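Local coordinates for hypothetical protein VC0802 (Vibrio cholerae, PDB 1ZVP), which is of unknown function, although its two ACT domains hint at a regulatory, ligand-sensing role and a part in transport has been considered possible, at residues D[31-36]-D[51-56]; D[24-29]-D[69-74]; D[93-98]-D[125-130]; D[13-18]-D[74-79]; D[98-103]-D[113-118]. One frame throughout, in Å; residues are numbered along the deposited sequence.

How the interactions relate
Followed from the N terminus, the chain first enters interaction 4, where residues 13-18 pair with 74-79 and close the widest of the early loops. Interaction 2 (24-29 with 69-74) nests inside it, and interaction 1 (31-36 with 51-56) nests inside interaction 2. Interactions 2 and 4 share strand 71-76, an inner strand of the four-stranded sheet, which also bridges to strand 24-29 of the three-stranded one. Interaction 3 (93-98 with 125-130) opens only afterwards and encloses interaction 5 (98-103 with 113-118), with which it shares H98. Backbone pairing of 71-76 with 111-116 joins interactions 2 and 4 to interaction 5, while L127 links interaction 3 to residues 13-18.

Interaction 1. Residues D[31-36]-D[51-56]; sequences GALSDY and LTLVLE
The bond from Y36 N to L33 O, 2.8 Å long, closes the short turn that holds L33 and Y36 against the leucines of residues 51-56. A second backbone bond, D35 N to A32 O, tightens the same turn, and the carboxylate of D35 adds a weak bond to A32 N. With the turn shaped in this way, one methyl of L51 meets much of it: L51 CD2 comes within 3.7 Å of L33 CA, and also lies 4.2 Å from CD2 of the Y36 ring. CG of L51 is anti to the backbone N (chi1 -173°), which directs the branch point toward the turn. L53 meets the ring with CD1, its side chain crossing that of Y36 at about a right angle: L53 CD1 rests 3.8 Å from Y36 CD1, while L53 CD2 stands 4.2 Å from L33 CD2. At the polar margin a water donates to G31 O (3.3 Å) and receives a weak bond from L51 N. The phenol of Y36 is tied elsewhere, through OH to N30 O, and L33 also packs on L37 of the second subunit. Strand 50-56 runs between 24-29 and 43-47, and the turn belongs to the connection between those outer strands, consistent with the place of the first β-α-β crossover in an ACT fold, here with only a helical turn.

Interaction 2. Residues D[24-29]-D[69-74]; sequences YVFCTV and ALFSLI
In F26 and F71 alike CG stands anti to the carbonyl carbon (chi1 -82° in F26), which sets it beside the backbone N, and from there the rings meet. They form a T-shaped, edge-to-face pair in which the edge of F26 addresses the face of F71, with centroids 5.4 Å apart and planes at 68°. The backbones meet at a single antiparallel bridge, Y24 with F71, where strand 71-76, an inner strand of the four-stranded sheet, touches the outer strand 24-29 of the three-stranded one, consistent with the place of the fourth strand in an ACT fold. Its two bonds differ slightly: Y24 N reaches F71 O at 2.8 Å in the carbonyl plane, on a lone pair, whereas F71 N approaches Y24 O, also at 2.8 Å, a little tilted from the carbonyl plane. The short strands run at 107° to each other, far from a regular antiparallel pair, consistent with a single bridge. The Y24 ring sets CE2 4.0 Å from CB of L73, and on the other side of the bridge in sequence V25 CG1 lies 3.9 Å from L70 CD2, the two side chains side by side. F26 also forms an edge-to-face pair with F114 and packs on Y108 of the second subunit. Over the face of F71, F26 CE2 sits 4.3 Å above the ring plane, displaced toward the rim.

Interaction 3. Residues D[93-98]-D[125-130]; sequences TKLAEH and QALGEF
L95 and L127 cross obliquely in the tight part of this helix-to-helix contact, with L95 CD1 pressed to 3.6 Å from L127 CG. Beside them the methyl of A126 fits where the backbones of K94 and A126 come closest: its CB lies 3.5 Å from K94 O and 3.4 Å from ND1 of H98. The buried side chain of K94 completes this part. It bends at chi4, and NZ donates to E129 O at 2.7 Å, the donor tilted from the carbonyl plane; NZ has a further, weak bond to Q13 O.

The other side is polar and looser. The exposed imidazole of H98 is held by its own helix. ND1 donates to K94 O over 3.1 Å in a nearly straight bond (170°), and the acceptor lies exactly in the ring plane at the edge, which fixes the rotation of the ring. H98 and E129 reach toward each other tip to tip, ring and carboxylate planes 58° apart, and E129 OE2 comes 3.2 Å from CE1 of H98 without a hydrogen bond between the two side chains. A water accepts from K94 NZ and donates to E129 OE1 at 2.7 Å, linking the two opposite charges, which are too far apart for a direct salt bridge but may still steady each other electrostatically. Helices 87-96 and 120-127 pack together over the sheet: L95 rests on I113 of strand 111-116, and L127 on that residue and on I74 and L76 of strand 71-76.

Interaction 4. Residues D[13-18]-D[74-79]; sequences QSMSPE and ITLTVH
E18 lies alongside T75, the two side chains pointing the same way, while crossing T77 at about a right angle. Its CB passes T75 O at 4.2 Å. CG, set between the backbone N and the carbonyl carbon (chi1 41°), is closer to that oxygen, at 3.3 Å. The chain then runs extended: CD meets the methyl CG2 of T77 at 3.4 Å, OE1 borders the same methyl and stands 3.6 Å from T75 CB, and OE2 also skirts T77 CG2. Behind this side chain the backbones pair as antiparallel strands, E18 N to T75 O and T75 N to E18 O. Two residues earlier, S16 O is gripped twice by T77, by OG1 at 2.6 Å on a lone pair and by N at 3.1 Å from above the carbonyl plane. S14 OG accepts from S16 N in an ST turn just before. M15 CB packs 3.7 Å from L76 CG. Strand 17-19 is the outer neighbour of 71-76, consistent with the place of the last strand in an ACT sheet. The side of P17 and L76 faces helices: P17 lies on L124 and L127 of helix 120-127, M15 and L76 on F91 of helix 87-96.

Interaction 5. Residues D[98-103]-D[113-118]; sequences HGISAN and IFVQKE
The F114 ring presents an edge to N103: the carbonyl oxygen N103 O lies in the ring plane, 3.6 Å from CD2, and within the two segments this is the approach made to the ring. Elsewhere the ring touches L73 and packs on F45 of the second subunit. CG of F114 is anti to the carbonyl carbon (chi1 -65°). CB begins on the same side of the sheet as N103 CB, 4.1 Å away, but the end of the ring leads away from N103.

Two backbone bonds join the residues in an antiparallel hydrogen-bonded pair. N103 N donates to F114 O at 3.0 Å, and F114 N returns a bond to N103 O at 2.8 Å; both N-H groups aim almost straight at their acceptors, though each donor is tilted from the carbonyl plane. Strands 103-106 and 111-116 form the β-hairpin that an ACT domain has between its two helices, and N103 stands at its entrance, packing on A106 of the second subunit. Upstream, helix 87-96 ends in a Schellman motif with G99, at positive phi (72°), as its C-prime residue, and the chain then turns back toward the sheet.

Ahead of N103, residues 100-102 run beside strand 111-116 with a water between the two, donating to S101 O at 2.8 Å and accepting from Q116 N at 3.0 Å. Apolar side chains keep pace beside it: A102 CB rests 3.6 Å from I113 CG2, while I100 packs on V115, its CG2 3.9 Å from V115 CG1. I100, A102 and I113 all touch L95 of helix 87-96.

Interaction 1. Residues D[31-36]-D[51-56]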
# COMPACT_ATOMS: atom_id res chain seq x y z
N GLY D 31 5.75 0.39 -20.95
CA GLY D 31 7.06 1.01 -21.13
C GLY D 31 7.59 1.78 -19.94
O GLY D 31 7.15 1.58 -18.80
N ALA D 32 8.53 2.68 -20.21
CA ALA D 32 9.36 3.28 -19.18
C ALA D 32 8.65 4.38 -18.42
O ALA D 32 7.82 5.09 -18.97
CB ALA D 32 10.67 3.79 -19.79
N LEU D 33 8.99 4.50 -17.13
CA LEU D 33 8.52 5.60 -16.28
C LEU D 33 8.91 6.96 -16.88
O LEU D 33 8.13 7.92 -16.82
CB LEU D 33 9.12 5.47 -14.87
CG LEU D 33 8.43 5.95 -13.58
CD1 LEU D 33 9.49 6.53 -12.65
CD2 LEU D 33 7.29 6.96 -13.77
N SER D 34 10.11 7.02 -17.47
CA SER D 34 10.64 8.24 -18.11
C SER D 34 9.72 8.83 -19.18
O SER D 34 9.71 10.04 -19.38
CB SER D 34 12.05 7.99 -18.68
OG SER D 34 12.18 6.67 -19.19
N ASP D 35 8.95 7.97 -19.85
CA ASP D 35 7.92 8.38 -20.82
C ASP D 35 6.76 9.16 -20.18
O ASP D 35 6.07 9.93 -20.86
CB ASP D 35 7.33 7.16 -21.54
CG ASP D 35 8.38 6.35 -22.32
OD1 ASP D 35 9.17 6.95 -23.08
OD2 ASP D 35 8.39 5.10 -22.18
N TYR D 36 6.54 8.96 -18.88
CA TYR D 36 5.33 9.44 -18.21
C TYR D 36 5.57 10.51 -17.14
O TYR D 36 4.63 10.97 -16.49
CB TYR D 36 4.54 8.27 -17.63
CG TYR D 36 4.03 7.30 -18.68
CD1 TYR D 36 2.80 7.51 -19.31
CD2 TYR D 36 4.78 6.19 -19.06
CE1 TYR D 36 2.32 6.63 -20.28
CE2 TYR D 36 4.32 5.30 -20.04
CZ TYR D 36 3.09 5.53 -20.64
OH TYR D 36 2.63 4.65 -21.60
N LEU D 51 3.60 -0.82 -15.81
CA LEU D 51 3.77 0.28 -14.85
C LEU D 51 2.43 0.79 -14.36
O LEU D 51 1.59 1.21 -15.17
CB LEU D 51 4.54 1.43 -15.51
CG LEU D 51 4.99 2.63 -14.71
CD1 LEU D 51 6.14 2.29 -13.77
CD2 LEU D 51 5.42 3.71 -15.68
N THR D 52 2.22 0.73 -13.05
CA THR D 52 1.06 1.38 -12.41
C THR D 52 1.37 2.85 -12.20
O THR D 52 2.43 3.19 -11.66
CB THR D 52 0.68 0.72 -11.05
OG1 THR D 52 0.39 -0.67 -11.22
CG2 THR D 52 -0.53 1.41 -10.40
N LEU D 53 0.47 3.72 -12.63
CA LEU D 53 0.56 5.14 -12.32
C LEU D 53 -0.66 5.54 -11.53
O LEU D 53 -1.77 5.14 -11.87
CB LEU D 53 0.65 6.00 -13.59
CG LEU D 53 1.78 5.79 -14.61
CD1 LEU D 53 1.52 6.62 -15.88
CD2 LEU D 53 3.16 6.10 -14.02
N VAL D 54 -0.46 6.31 -10.47
CA VAL D 54 -1.57 6.94 -9.75
C VAL D 54 -1.48 8.43 -10.05
O VAL D 54 -0.47 9.07 -9.76
CB VAL D 54 -1.57 6.65 -8.21
CG1 VAL D 54 -2.85 7.15 -7.57
CG2 VAL D 54 -1.44 5.17 -7.94
N LEU D 55 -2.54 8.95 -10.65
CA LEU D 55 -2.53 10.25 -11.28
C LEU D 55 -3.78 11.01 -10.91
O LEU D 55 -4.82 10.41 -10.67
CB LEU D 55 -2.56 10.09 -12.81
CG LEU D 55 -1.39 9.43 -13.53
CD1 LEU D 55 -1.86 8.72 -14.76
CD2 LEU D 55 -0.38 10.49 -13.88
N GLU D 56 -3.67 12.34 -10.88
CA GLU D 56 -4.82 13.23 -10.85
C GLU D 56 -5.78 12.87 -11.98
O GLU D 56 -5.35 12.53 -13.08
CB GLU D 56 -4.36 14.67 -11.00
CG GLU D 56 -4.03 15.37 -9.70
CD GLU D 56 -5.11 16.36 -9.27
OE1 GLU D 56 -4.75 17.53 -8.98
OE2 GLU D 56 -6.32 15.99 -9.25
O HOH W 1 5.52 -1.24 -18.54

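Interaction 2. Residues D[24-29]-D[69-74]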
# COMPACT_ATOMS: atom_id res chain seq x y z
N TYR D 24 -8.11 11.09 -7.76
CA TYR D 24 -7.03 10.26 -8.26
C TYR D 24 -7.59 9.06 -8.99
O TYR D 24 -8.73 8.67 -8.76
CB TYR D 24 -6.07 9.85 -7.12
CG TYR D 24 -5.28 11.03 -6.61
CD1 TYR D 24 -4.09 11.43 -7.23
CD2 TYR D 24 -5.74 11.78 -5.52
CE1 TYR D 24 -3.38 12.53 -6.78
CE2 TYR D 24 -5.04 12.89 -5.06
CZ TYR D 24 -3.86 13.25 -5.69
OH TYR D 24 -3.16 14.35 -5.23
N VAL D 25 -6.80 8.52 -9.91
CA VAL D 25 -7.16 7.35 -10.68
C VAL D 25 -5.97 6.41 -10.76
O VAL D 25 -4.83 6.84 -10.71
CB VAL D 25 -7.67 7.71 -12.11
CG1 VAL D 25 -8.90 8.59 -12.04
CG2 VAL D 25 -6.58 8.39 -12.94
N PHE D 26 -6.25 5.11 -10.87
CA PHE D 26 -5.21 4.11 -11.05
C PHE D 26 -5.15 3.71 -12.51
O PHE D 26 -6.18 3.55 -13.16
CB PHE D 26 -5.48 2.87 -10.19
CG PHE D 26 -5.02 3.00 -8.76
CD1 PHE D 26 -4.00 2.19 -8.26
CD2 PHE D 26 -5.63 3.91 -7.89
CE1 PHE D 26 -3.59 2.30 -6.94
CE2 PHE D 26 -5.22 4.03 -6.56
CZ PHE D 26 -4.20 3.22 -6.09
N CYS D 27 -3.93 3.58 -13.03
CA CYS D 27 -3.72 3.24 -14.43
C CYS D 27 -2.61 2.24 -14.53
O CYS D 27 -1.69 2.23 -13.70
CB CYS D 27 -3.28 4.46 -15.24
SG CYS D 27 -4.41 5.84 -15.21
N THR D 28 -2.69 1.40 -15.55
CA THR D 28 -1.57 0.58 -15.94
C THR D 28 -1.17 1.02 -17.35
O THR D 28 -2.03 1.27 -18.20
CB THR D 28 -1.90 -0.93 -15.83
OG1 THR D 28 -0.70 -1.70 -15.87
CG2 THR D 28 -2.86 -1.39 -16.93
N VAL D 29 0.13 1.16 -17.58
CA VAL D 29 0.63 1.59 -18.88
C VAL D 29 1.80 0.72 -19.35
O VAL D 29 2.30 -0.13 -18.61
CB VAL D 29 1.05 3.10 -18.88
CG1 VAL D 29 -0.17 4.01 -18.75
CG2 VAL D 29 2.07 3.40 -17.80
N ALA D 69 -12.18 4.68 -12.08
CA ALA D 69 -13.04 5.12 -10.98
C ALA D 69 -12.27 6.16 -10.18
O ALA D 69 -11.05 6.06 -10.06
CB ALA D 69 -13.44 3.96 -10.11
N LEU D 70 -12.98 7.16 -9.67
CA LEU D 70 -12.36 8.26 -8.92
C LEU D 70 -12.06 7.92 -7.47
O LEU D 70 -12.90 7.34 -6.76
CB LEU D 70 -13.21 9.53 -8.99
CG LEU D 70 -13.44 10.29 -10.30
CD1 LEU D 70 -14.01 11.67 -9.99
CD2 LEU D 70 -12.17 10.42 -11.12
N PHE D 71 -10.86 8.29 -7.03
CA PHE D 71 -10.36 8.06 -5.68
C PHE D 71 -10.02 9.34 -4.91
O PHE D 71 -9.51 10.31 -5.47
CB PHE D 71 -9.14 7.15 -5.72
CG PHE D 71 -9.46 5.73 -6.10
CD1 PHE D 71 -9.96 4.84 -5.16
CD2 PHE D 71 -9.24 5.28 -7.39
CE1 PHE D 71 -10.24 3.53 -5.50
CE2 PHE D 71 -9.52 3.96 -7.75
CZ PHE D 71 -10.02 3.08 -6.80
N SER D 72 -10.32 9.32 -3.62
CA SER D 72 -9.86 10.36 -2.71
C SER D 72 -8.66 9.85 -1.94
O SER D 72 -8.53 8.65 -1.73
CB SER D 72 -10.97 10.75 -1.75
OG SER D 72 -12.02 11.36 -2.46
N LEU D 73 -7.79 10.76 -1.54
CA LEU D 73 -6.57 10.39 -0.84
C LEU D 73 -6.61 10.85 0.62
O LEU D 73 -6.83 12.03 0.91
CB LEU D 73 -5.33 10.91 -1.56
CG LEU D 73 -4.02 10.89 -0.77
CD1 LEU D 73 -3.55 9.48 -0.50
CD2 LEU D 73 -2.98 11.67 -1.53
N ILE D 74 -6.39 9.89 1.51
CA ILE D 74 -6.38 10.10 2.94
C ILE D 74 -5.00 9.69 3.47
O ILE D 74 -4.52 8.61 3.19
CB ILE D 74 -7.53 9.33 3.64
CG1 ILE D 74 -8.88 9.94 3.23
CG2 ILE D 74 -7.36 9.32 5.15
CD1 ILE D 74 -10.09 9.06 3.47

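Interaction 3. Residues D[93-98]-D[125-130]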
# COMPACT_ATOMS: atom_id res chain seq x y z
N THR D 93 -8.99 -2.66 9.09
CA THR D 93 -10.16 -3.13 9.84
C THR D 93 -11.21 -2.04 10.07
O THR D 93 -12.41 -2.31 9.92
CB THR D 93 -9.76 -3.74 11.21
OG1 THR D 93 -8.94 -4.87 10.99
CG2 THR D 93 -10.98 -4.19 12.00
N LYS D 94 -10.77 -0.84 10.45
CA LYS D 94 -11.69 0.28 10.68
C LYS D 94 -12.49 0.61 9.42
O LYS D 94 -13.68 0.93 9.50
CB LYS D 94 -10.93 1.52 11.10
CG LYS D 94 -10.36 1.48 12.48
CD LYS D 94 -9.41 2.65 12.63
CE LYS D 94 -9.12 2.91 14.07
NZ LYS D 94 -10.19 3.70 14.72
N LEU D 95 -11.81 0.57 8.28
CA LEU D 95 -12.42 0.80 6.98
C LEU D 95 -13.38 -0.33 6.57
O LEU D 95 -14.48 -0.06 6.12
CB LEU D 95 -11.34 1.00 5.92
CG LEU D 95 -10.92 2.34 5.33
CD1 LEU D 95 -11.49 3.52 6.07
CD2 LEU D 95 -9.41 2.42 5.28
N ALA D 96 -12.95 -1.59 6.73
CA ALA D 96 -13.77 -2.74 6.38
C ALA D 96 -15.06 -2.81 7.20
O ALA D 96 -16.09 -3.20 6.68
CB ALA D 96 -12.98 -4.04 6.53
N GLU D 97 -14.99 -2.41 8.47
CA GLU D 97 -16.16 -2.37 9.33
C GLU D 97 -17.28 -1.47 8.81
O GLU D 97 -18.43 -1.62 9.21
CB GLU D 97 -15.79 -1.89 10.72
CG GLU D 97 -15.27 -2.97 11.62
CD GLU D 97 -14.94 -2.44 13.00
OE1 GLU D 97 -15.86 -2.36 13.85
OE2 GLU D 97 -13.75 -2.11 13.23
N HIS D 98 -16.92 -0.52 7.95
CA HIS D 98 -17.90 0.37 7.34
C HIS D 98 -18.14 0.11 5.85
O HIS D 98 -18.77 0.91 5.17
CB HIS D 98 -17.52 1.82 7.59
CG HIS D 98 -17.60 2.19 9.03
ND1 HIS D 98 -16.55 2.01 9.90
CD2 HIS D 98 -18.62 2.68 9.77
CE1 HIS D 98 -16.91 2.40 11.11
NE2 HIS D 98 -18.16 2.81 11.05
N GLN D 125 -14.49 9.37 8.91
CA GLN D 125 -15.23 8.99 10.10
C GLN D 125 -14.75 7.66 10.69
O GLN D 125 -14.45 7.59 11.88
CB GLN D 125 -16.73 8.92 9.80
CG GLN D 125 -17.42 10.28 9.73
CD GLN D 125 -18.74 10.24 8.93
OE1 GLN D 125 -19.09 11.21 8.24
NE2 GLN D 125 -19.46 9.11 9.01
N ALA D 126 -14.69 6.61 9.86
CA ALA D 126 -14.17 5.32 10.27
C ALA D 126 -12.75 5.42 10.85
O ALA D 126 -12.48 4.92 11.94
CB ALA D 126 -14.21 4.35 9.12
N LEU D 127 -11.86 6.10 10.12
CA LEU D 127 -10.45 6.18 10.49
C LEU D 127 -10.18 7.04 11.72
O LEU D 127 -9.18 6.84 12.39
CB LEU D 127 -9.63 6.70 9.31
CG LEU D 127 -9.48 5.74 8.13
CD1 LEU D 127 -8.90 6.44 6.90
CD2 LEU D 127 -8.65 4.54 8.54
N GLY D 128 -11.08 7.98 12.00
CA GLY D 128 -10.91 8.92 13.10
C GLY D 128 -11.51 8.47 14.42
O GLY D 128 -11.49 9.23 15.39
N GLU D 129 -12.04 7.25 14.46
CA GLU D 129 -12.68 6.70 15.67
C GLU D 129 -11.67 6.35 16.76
O GLU D 129 -10.65 5.71 16.48
CB GLU D 129 -13.48 5.44 15.34
CG GLU D 129 -14.81 5.65 14.65
CD GLU D 129 -15.38 4.36 14.05
OE1 GLU D 129 -14.67 3.31 14.03
OE2 GLU D 129 -16.54 4.41 13.57
N PHE D 130 -11.97 6.77 17.99
CA PHE D 130 -11.14 6.46 19.17
C PHE D 130 -11.97 6.04 20.40
O PHE D 130 -13.12 6.46 20.56
CB PHE D 130 -10.20 7.63 19.51
CG PHE D 130 -10.92 8.89 19.94
CD1 PHE D 130 -11.19 9.12 21.29
CD2 PHE D 130 -11.30 9.84 19.01
CE1 PHE D 130 -11.85 10.28 21.70
CE2 PHE D 130 -11.97 11.01 19.41
CZ PHE D 130 -12.25 11.22 20.76
O HOH W 2 -12.35 2.34 15.04

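Interaction 4. Residues D[13-18]-D[74-79]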
# COMPACT_ATOMS: atom_id res chain seq x y z
N GLN D 13 -7.82 3.05 18.59
CA GLN D 13 -7.27 4.40 18.50
C GLN D 13 -7.61 5.08 17.19
O GLN D 13 -7.87 4.42 16.19
CB GLN D 13 -5.76 4.34 18.62
CG GLN D 13 -5.28 4.03 20.01
CD GLN D 13 -3.77 4.12 20.08
OE1 GLN D 13 -3.21 5.23 20.06
NE2 GLN D 13 -3.11 2.97 20.16
N SER D 14 -7.60 6.41 17.20
CA SER D 14 -7.75 7.21 16.00
C SER D 14 -6.52 7.04 15.11
O SER D 14 -5.39 6.91 15.62
CB SER D 14 -7.94 8.68 16.38
OG SER D 14 -8.12 9.50 15.24
N MET D 15 -6.74 7.04 13.79
CA MET D 15 -5.63 6.98 12.83
C MET D 15 -5.18 8.38 12.45
O MET D 15 -4.26 8.54 11.65
CB MET D 15 -5.98 6.14 11.60
CG MET D 15 -6.13 4.63 11.85
SD MET D 15 -4.70 3.77 12.56
CE MET D 15 -5.12 3.71 14.31
N SER D 16 -5.83 9.38 13.06
CA SER D 16 -5.63 10.80 12.77
C SER D 16 -5.65 11.11 11.26
O SER D 16 -4.68 11.66 10.73
CB SER D 16 -4.35 11.32 13.43
OG SER D 16 -4.50 11.40 14.84
N PRO D 17 -6.76 10.76 10.57
CA PRO D 17 -6.81 10.89 9.12
C PRO D 17 -6.92 12.33 8.62
O PRO D 17 -7.44 13.21 9.31
CB PRO D 17 -8.07 10.11 8.75
CG PRO D 17 -8.94 10.26 9.91
CD PRO D 17 -8.03 10.22 11.10
N GLU D 18 -6.42 12.58 7.41
CA GLU D 18 -6.61 13.86 6.78
C GLU D 18 -6.90 13.68 5.30
O GLU D 18 -6.21 12.93 4.62
CB GLU D 18 -5.39 14.76 7.00
CG GLU D 18 -4.08 14.06 6.87
CD GLU D 18 -2.91 15.00 6.82
OE1 GLU D 18 -1.84 14.59 6.31
OE2 GLU D 18 -3.05 16.15 7.30
N ILE D 74 -6.39 9.89 1.51
CA ILE D 74 -6.38 10.10 2.94
C ILE D 74 -5.00 9.69 3.47
O ILE D 74 -4.52 8.61 3.19
CB ILE D 74 -7.53 9.33 3.64
CG1 ILE D 74 -8.88 9.94 3.23
CG2 ILE D 74 -7.36 9.32 5.15
CD1 ILE D 74 -10.09 9.06 3.47
N THR D 75 -4.35 10.60 4.18
CA THR D 75 -3.11 10.28 4.85
C THR D 75 -3.38 10.07 6.34
O THR D 75 -4.21 10.75 6.93
CB THR D 75 -2.05 11.37 4.64
OG1 THR D 75 -1.75 11.47 3.25
CG2 THR D 75 -0.78 11.06 5.41
N LEU D 76 -2.68 9.11 6.93
CA LEU D 76 -2.75 8.87 8.35
C LEU D 76 -1.61 9.60 9.01
O LEU D 76 -0.45 9.32 8.71
CB LEU D 76 -2.66 7.37 8.62
CG LEU D 76 -3.92 6.53 8.54
CD1 LEU D 76 -5.11 7.20 7.84
CD2 LEU D 76 -3.56 5.22 7.88
N THR D 77 -1.93 10.57 9.87
CA THR D 77 -0.90 11.35 10.56
C THR D 77 -0.40 10.68 11.84
O THR D 77 0.60 11.11 12.42
CB THR D 77 -1.34 12.81 10.85
OG1 THR D 77 -2.53 12.82 11.64
CG2 THR D 77 -1.58 13.56 9.58
N VAL D 78 -1.09 9.62 12.27
CA VAL D 78 -0.67 8.81 13.41
C VAL D 78 0.82 8.42 13.30
O VAL D 78 1.35 8.12 12.21
CB VAL D 78 -1.59 7.57 13.63
CG1 VAL D 78 -1.23 6.41 12.69
CG2 VAL D 78 -1.59 7.13 15.09
N HIS D 79 1.49 8.47 14.45
CA HIS D 79 2.94 8.27 14.57
C HIS D 79 3.32 6.79 14.47
O HIS D 79 2.88 5.97 15.29
CB HIS D 79 3.39 8.86 15.92
CG HIS D 79 2.24 9.35 16.75
ND1 HIS D 79 1.38 8.49 17.41
CD2 HIS D 79 1.79 10.61 17.00
CE1 HIS D 79 0.45 9.20 18.04
NE2 HIS D 79 0.68 10.48 17.81

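Interaction 5. Residues D[98-103]-D[113-118]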
# COMPACT_ATOMS: atom_id res chain seq x y z
N HIS D 98 -16.92 -0.52 7.95
CA HIS D 98 -17.90 0.37 7.34
C HIS D 98 -18.14 0.11 5.85
O HIS D 98 -18.77 0.91 5.17
CB HIS D 98 -17.52 1.82 7.59
CG HIS D 98 -17.60 2.19 9.03
ND1 HIS D 98 -16.55 2.01 9.90
CD2 HIS D 98 -18.62 2.68 9.77
CE1 HIS D 98 -16.91 2.40 11.11
NE2 HIS D 98 -18.16 2.81 11.05
N GLY D 99 -17.64 -1.03 5.38
CA GLY D 99 -17.84 -1.47 4.01
C GLY D 99 -17.05 -0.67 3.00
O GLY D 99 -17.51 -0.49 1.87
N ILE D 100 -15.88 -0.19 3.41
CA ILE D 100 -15.01 0.63 2.57
C ILE D 100 -13.74 -0.12 2.15
O ILE D 100 -12.95 -0.56 3.00
CB ILE D 100 -14.64 1.96 3.27
CG1 ILE D 100 -15.90 2.75 3.62
CG2 ILE D 100 -13.70 2.80 2.40
CD1 ILE D 100 -15.74 3.74 4.72
N SER D 101 -13.55 -0.28 0.85
CA SER D 101 -12.32 -0.86 0.34
C SER D 101 -11.21 0.17 0.21
O SER D 101 -11.43 1.30 -0.23
CB SER D 101 -12.54 -1.61 -0.96
OG SER D 101 -12.59 -3.01 -0.70
N ALA D 102 -10.01 -0.22 0.62
CA ALA D 102 -8.87 0.67 0.65
C ALA D 102 -7.77 0.19 -0.28
O ALA D 102 -7.41 -0.99 -0.29
CB ALA D 102 -8.34 0.76 2.08
N ASN D 103 -7.23 1.13 -1.06
CA ASN D 103 -6.00 0.92 -1.79
C ASN D 103 -4.91 1.67 -1.09
O ASN D 103 -4.81 2.89 -1.19
CB ASN D 103 -6.14 1.37 -3.23
CG ASN D 103 -7.38 0.81 -3.87
OD1 ASN D 103 -8.50 1.07 -3.40
ND2 ASN D 103 -7.20 0.00 -4.92
N ILE D 113 -4.04 6.26 1.87
CA ILE D 113 -5.13 5.37 1.53
C ILE D 113 -5.96 6.02 0.44
O ILE D 113 -6.37 7.16 0.57
CB ILE D 113 -5.99 5.07 2.78
CG1 ILE D 113 -5.11 4.51 3.89
CG2 ILE D 113 -7.11 4.09 2.45
CD1 ILE D 113 -5.74 4.64 5.23
N PHE D 114 -6.16 5.29 -0.66
CA PHE D 114 -7.08 5.71 -1.71
C PHE D 114 -8.41 4.99 -1.55
O PHE D 114 -8.48 3.77 -1.65
CB PHE D 114 -6.48 5.48 -3.10
CG PHE D 114 -5.26 6.31 -3.38
CD1 PHE D 114 -5.38 7.53 -4.04
CD2 PHE D 114 -4.00 5.89 -2.95
CE1 PHE D 114 -4.25 8.33 -4.28
CE2 PHE D 114 -2.86 6.66 -3.19
CZ PHE D 114 -2.98 7.89 -3.86
N VAL D 115 -9.45 5.74 -1.24
CA VAL D 115 -10.80 5.20 -1.17
C VAL D 115 -11.64 5.81 -2.31
O VAL D 115 -11.29 6.86 -2.84
CB VAL D 115 -11.48 5.46 0.21
CG1 VAL D 115 -10.63 4.89 1.35
CG2 VAL D 115 -11.75 6.95 0.42
N GLN D 116 -12.72 5.14 -2.68
CA GLN D 116 -13.68 5.68 -3.64
C GLN D 116 -14.07 7.07 -3.21
O GLN D 116 -14.30 7.31 -2.03
CB GLN D 116 -14.92 4.82 -3.70
CG GLN D 116 -14.73 3.51 -4.41
CD GLN D 116 -15.92 2.58 -4.22
OE1 GLN D 116 -15.88 1.41 -4.61
NE2 GLN D 116 -16.99 3.10 -3.62
N LYS D 117 -14.15 7.98 -4.18
CA LYS D 117 -14.40 9.38 -3.90
C LYS D 117 -15.69 9.60 -3.10
O LYS D 117 -15.72 10.44 -2.19
CB LYS D 117 -14.43 10.18 -5.21
CG LYS D 117 -14.43 11.68 -4.96
CD LYS D 117 -14.89 12.46 -6.16
CE LYS D 117 -15.01 13.92 -5.79
NZ LYS D 117 -15.26 14.75 -6.99
N GLU D 118 -16.73 8.83 -3.44
CA GLU D 118 -18.04 8.96 -2.78
C GLU D 118 -18.01 8.56 -1.30
O GLU D 118 -18.85 9.00 -0.52
CB GLU D 118 -19.13 8.16 -3.52
CG GLU D 118 -19.82 8.96 -4.66
CD GLU D 118 -21.36 8.79 -4.71
OE1 GLU D 118 -21.85 7.80 -5.33
OE2 GLU D 118 -22.07 9.67 -4.16
O HOH W 3 -13.56 2.55 -1.46